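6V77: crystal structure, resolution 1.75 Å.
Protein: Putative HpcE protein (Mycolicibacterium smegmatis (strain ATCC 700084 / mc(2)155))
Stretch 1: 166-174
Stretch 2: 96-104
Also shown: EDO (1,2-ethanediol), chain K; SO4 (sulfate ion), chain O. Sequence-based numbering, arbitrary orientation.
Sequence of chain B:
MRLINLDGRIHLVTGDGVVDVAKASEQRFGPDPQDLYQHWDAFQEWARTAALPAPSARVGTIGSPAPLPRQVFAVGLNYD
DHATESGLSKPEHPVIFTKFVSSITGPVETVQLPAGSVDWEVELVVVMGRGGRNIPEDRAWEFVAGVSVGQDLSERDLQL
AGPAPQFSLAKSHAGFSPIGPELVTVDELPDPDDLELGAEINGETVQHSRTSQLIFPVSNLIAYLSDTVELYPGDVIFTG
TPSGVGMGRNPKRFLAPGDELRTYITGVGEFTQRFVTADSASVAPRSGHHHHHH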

# COMPACT_ATOMS: atom_id res chain seq x y z
N GLN B 166 3.80 -1.29 14.72
CA GLN B 166 3.72 -0.80 13.35
C GLN B 166 2.39 -0.07 13.15
O GLN B 166 1.33 -0.62 13.47
CB GLN B 166 3.86 -1.97 12.37
CG GLN B 166 5.13 -2.77 12.61
CD GLN B 166 6.38 -1.97 12.28
OE1 GLN B 166 6.54 -1.48 11.16
NE2 GLN B 166 7.27 -1.84 13.25
N PHE B 167 2.44 1.14 12.59
CA PHE B 167 1.35 2.10 12.69
C PHE B 167 0.25 1.94 11.64
O PHE B 167 -0.83 2.51 11.82
CB PHE B 167 1.90 3.53 12.61
CG PHE B 167 2.85 3.90 13.73
CD1 PHE B 167 2.97 3.10 14.86
CD2 PHE B 167 3.59 5.08 13.66
CE1 PHE B 167 3.83 3.45 15.90
CE2 PHE B 167 4.45 5.43 14.72
CZ PHE B 167 4.57 4.62 15.82
N SER B 168 0.47 1.18 10.56
CA SER B 168 -0.41 1.30 9.40
C SER B 168 -1.83 0.84 9.70
O SER B 168 -2.80 1.50 9.31
CB SER B 168 0.15 0.51 8.21
OG SER B 168 1.43 1.00 7.86
N LEU B 169 -1.98 -0.33 10.32
CA LEU B 169 -3.30 -0.93 10.45
C LEU B 169 -4.23 -0.07 11.29
O LEU B 169 -5.39 0.14 10.93
CB LEU B 169 -3.18 -2.34 11.05
CG LEU B 169 -4.29 -3.31 10.67
CD1 LEU B 169 -4.35 -3.52 9.16
CD2 LEU B 169 -4.14 -4.64 11.42
N ALA B 170 -3.71 0.49 12.39
CA ALA B 170 -4.49 1.38 13.25
C ALA B 170 -4.97 2.63 12.55
O ALA B 170 -5.91 3.29 13.03
CB ALA B 170 -3.65 1.80 14.45
N LYS B 171 -4.33 3.00 11.45
CA LYS B 171 -4.68 4.16 10.65
C LYS B 171 -5.43 3.78 9.39
O LYS B 171 -5.60 4.63 8.50
CB LYS B 171 -3.42 4.95 10.31
CG LYS B 171 -2.72 5.50 11.58
CD LYS B 171 -1.29 5.89 11.24
CE LYS B 171 -0.61 6.62 12.38
NZ LYS B 171 -1.15 8.02 12.52
N SER B 172 -5.94 2.54 9.31
CA SER B 172 -6.56 2.03 8.09
C SER B 172 -7.93 1.41 8.35
O SER B 172 -8.40 0.60 7.54
CB SER B 172 -5.65 1.01 7.40
OG SER B 172 -4.42 1.62 7.08
N HIS B 173 -8.56 1.73 9.49
CA HIS B 173 -9.95 1.35 9.66
C HIS B 173 -10.80 2.00 8.57
O HIS B 173 -10.38 2.95 7.92
CB HIS B 173 -10.47 1.81 11.03
CG HIS B 173 -9.94 0.99 12.16
ND1 HIS B 173 -10.62 -0.09 12.68
CD2 HIS B 173 -8.81 1.12 12.90
CE1 HIS B 173 -9.93 -0.60 13.69
NE2 HIS B 173 -8.83 0.12 13.85
N ALA B 174 -12.01 1.49 8.39
CA ALA B 174 -12.90 2.08 7.38
C ALA B 174 -13.06 3.58 7.62
O ALA B 174 -13.37 4.01 8.73
CB ALA B 174 -14.27 1.40 7.42
C1 EDO K . -13.80 -2.09 11.51
O1 EDO K . -12.91 -1.60 12.54
C2 EDO K . -13.66 -1.29 10.21
O2 EDO K . -12.30 -0.87 10.06
S SO4 O . 1.79 9.67 14.06
O1 SO4 O . 2.20 10.61 15.10
O2 SO4 O . 0.61 8.91 14.46
O3 SO4 O . 1.48 10.37 12.81
O4 SO4 O . 2.91 8.76 13.78
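Stretch 2, residues 96-104: IFTKFVSSI

Two serine hydroxyls on stretch 1 fix the backbone of stretch 2. Thr98 N donates to Ser168 OG at 3.0 Å, with an N-H...acceptor angle of 165°, and Phe100 N donates to Ser172 OG at 2.9 Å and 160°. Both angles are close to linear, so each amide is aimed squarely at its hydroxyl. The spacing follows from the two conformations: the acceptors are four residues apart on stretch 1, where 167-170 have helical phi/psi, whereas the donors are two residues apart on the more extended stretch 2. Ser172 OG in turn donates to Ser168 O at 2.8 Å within its own stretch, so this hydroxyl accepts from stretch 2 while it closes the turn beneath it. Both serines have chi1 in the m well, near -60°, and their CA-to-CB bonds point toward stretch 2.

The third hydrogen bond across the stretches runs from a side chain to the backbone: Lys99 NZ donates to Lys171 O at 2.9 Å. The CA-to-CB bond of Lys99 points sideways, but its chain, with chi3 and chi4 both p, bends so that the ammonium comes nearer to stretch 1.

The contacts advance broadly together along the two sequences, though Lys171 reaches back to Phe97 and Phe100 also touches Ser168 and Leu169. Phe97 lies by Phe167 and Ser168, Thr98 by Ser168, Phe100 by Ser172, and Ser103 by Ser172 and His173; the two stretches therefore run broadly in the same direction. The closest CA register pairs Ser168 CA with Thr98 CA, 5.2 Å apart, and there Ser168 CA also makes a CA-H...O contact with Thr98 O at 3.3 Å. Stretch 2 enters as a strand at 96-97, continues as loop, and turns into a 3-10 segment at 101-103. Ser103 N and Ser103 OG both donate to Phe100 O, at 2.9 and 2.6 Å, which secures that turn. Its Ser103 CB then rests 3.3 Å from His173 O and 3.5 Å from Ser172 O. A water adds a further link, donating to Ser172 O at 2.7 Å and to Ser102 OG at 3.0 Å.

Around this polar centre lies the packing. The edge of Phe167 meets the face of Phe97, with ring centroids 5.7 Å apart and planes at 72°; Phe167 CD2 approaches Phe97 CE2 to 3.9 Å. Phe167 CB stands over the same ring, 4.1 Å from its centroid and 10° off the normal, a CH-pi contact. Lys171 CD comes within 3.3 Å of Phe97 CE1, while Lys171 NZ donates to sulfate O2 at 2.8 Å. Phe100 fills the space by the two serines: its CD2 is 3.5 Å from Ser172 OG and its CE2 3.8 Å from Ser168 CB. Leu169 directs CA-to-CB away from stretch 2, yet its end comes nearer, leaving Leu169 CD1 4.1 Å from Phe100 CE2. Altogether the contact buries 536 Å², summed over both sides.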

# COMPACT_ATOMS: atom_id res chain seq x y z
N ILE B 96 8.14 6.50 7.90
CA ILE B 96 7.25 6.18 6.78
C ILE B 96 6.44 4.92 7.08
O ILE B 96 7.01 3.87 7.42
CB ILE B 96 8.04 6.02 5.46
CG1 ILE B 96 8.83 7.30 5.13
CG2 ILE B 96 7.07 5.62 4.34
CD1 ILE B 96 7.98 8.57 4.92
N PHE B 97 5.13 5.02 6.91
CA PHE B 97 4.24 3.86 6.98
C PHE B 97 3.19 4.04 5.90
O PHE B 97 3.34 4.85 4.98
CB PHE B 97 3.65 3.68 8.39
CG PHE B 97 3.12 4.93 8.98
CD1 PHE B 97 1.80 5.30 8.80
CD2 PHE B 97 3.94 5.76 9.74
CE1 PHE B 97 1.31 6.48 9.36
CE2 PHE B 97 3.46 6.94 10.29
CZ PHE B 97 2.15 7.30 10.10
N THR B 98 2.12 3.26 5.95
CA THR B 98 1.12 3.39 4.90
C THR B 98 -0.26 3.49 5.54
O THR B 98 -0.44 3.26 6.74
CB THR B 98 1.18 2.23 3.89
OG1 THR B 98 0.44 2.58 2.71
CG2 THR B 98 0.62 0.93 4.50
N LYS B 99 -1.23 3.91 4.74
CA LYS B 99 -2.64 3.84 5.09
C LYS B 99 -3.28 3.05 3.96
O LYS B 99 -3.26 3.50 2.80
CB LYS B 99 -3.23 5.24 5.27
CG LYS B 99 -2.74 5.92 6.56
CD LYS B 99 -2.90 7.46 6.56
CE LYS B 99 -4.35 7.89 6.70
NZ LYS B 99 -5.02 7.36 7.92
N PHE B 100 -3.78 1.86 4.27
CA PHE B 100 -4.18 0.94 3.19
C PHE B 100 -5.33 1.53 2.39
O PHE B 100 -6.18 2.24 2.93
CB PHE B 100 -4.53 -0.43 3.78
CG PHE B 100 -3.33 -1.16 4.34
CD1 PHE B 100 -2.38 -1.70 3.46
CD2 PHE B 100 -3.11 -1.26 5.70
CE1 PHE B 100 -1.26 -2.35 3.94
CE2 PHE B 100 -1.99 -1.92 6.20
CZ PHE B 100 -1.06 -2.47 5.31
N VAL B 101 -5.33 1.26 1.07
CA VAL B 101 -6.22 1.97 0.17
C VAL B 101 -7.70 1.73 0.47
O VAL B 101 -8.53 2.60 0.19
CB VAL B 101 -5.87 1.63 -1.31
CG1 VAL B 101 -6.38 0.25 -1.73
CG2 VAL B 101 -6.38 2.71 -2.24
N SER B 102 -8.05 0.60 1.09
CA SER B 102 -9.45 0.36 1.43
C SER B 102 -9.99 1.37 2.44
O SER B 102 -11.20 1.48 2.57
CB SER B 102 -9.68 -1.05 2.00
OG SER B 102 -8.85 -1.31 3.11
N SER B 103 -9.11 2.10 3.15
CA SER B 103 -9.52 3.12 4.12
C SER B 103 -9.69 4.50 3.51
O SER B 103 -10.13 5.42 4.21
CB SER B 103 -8.49 3.23 5.25
OG SER B 103 -7.28 3.79 4.77
N ILE B 104 -9.33 4.68 2.24
CA ILE B 104 -9.39 6.00 1.63
C ILE B 104 -10.82 6.28 1.22
O ILE B 104 -11.48 5.44 0.59
CB ILE B 104 -8.42 6.10 0.44
CG1 ILE B 104 -6.98 6.16 0.96
CG2 ILE B 104 -8.76 7.33 -0.44
CD1 ILE B 104 -5.92 6.18 -0.15
O HOH W 1 -10.11 -0.24 5.61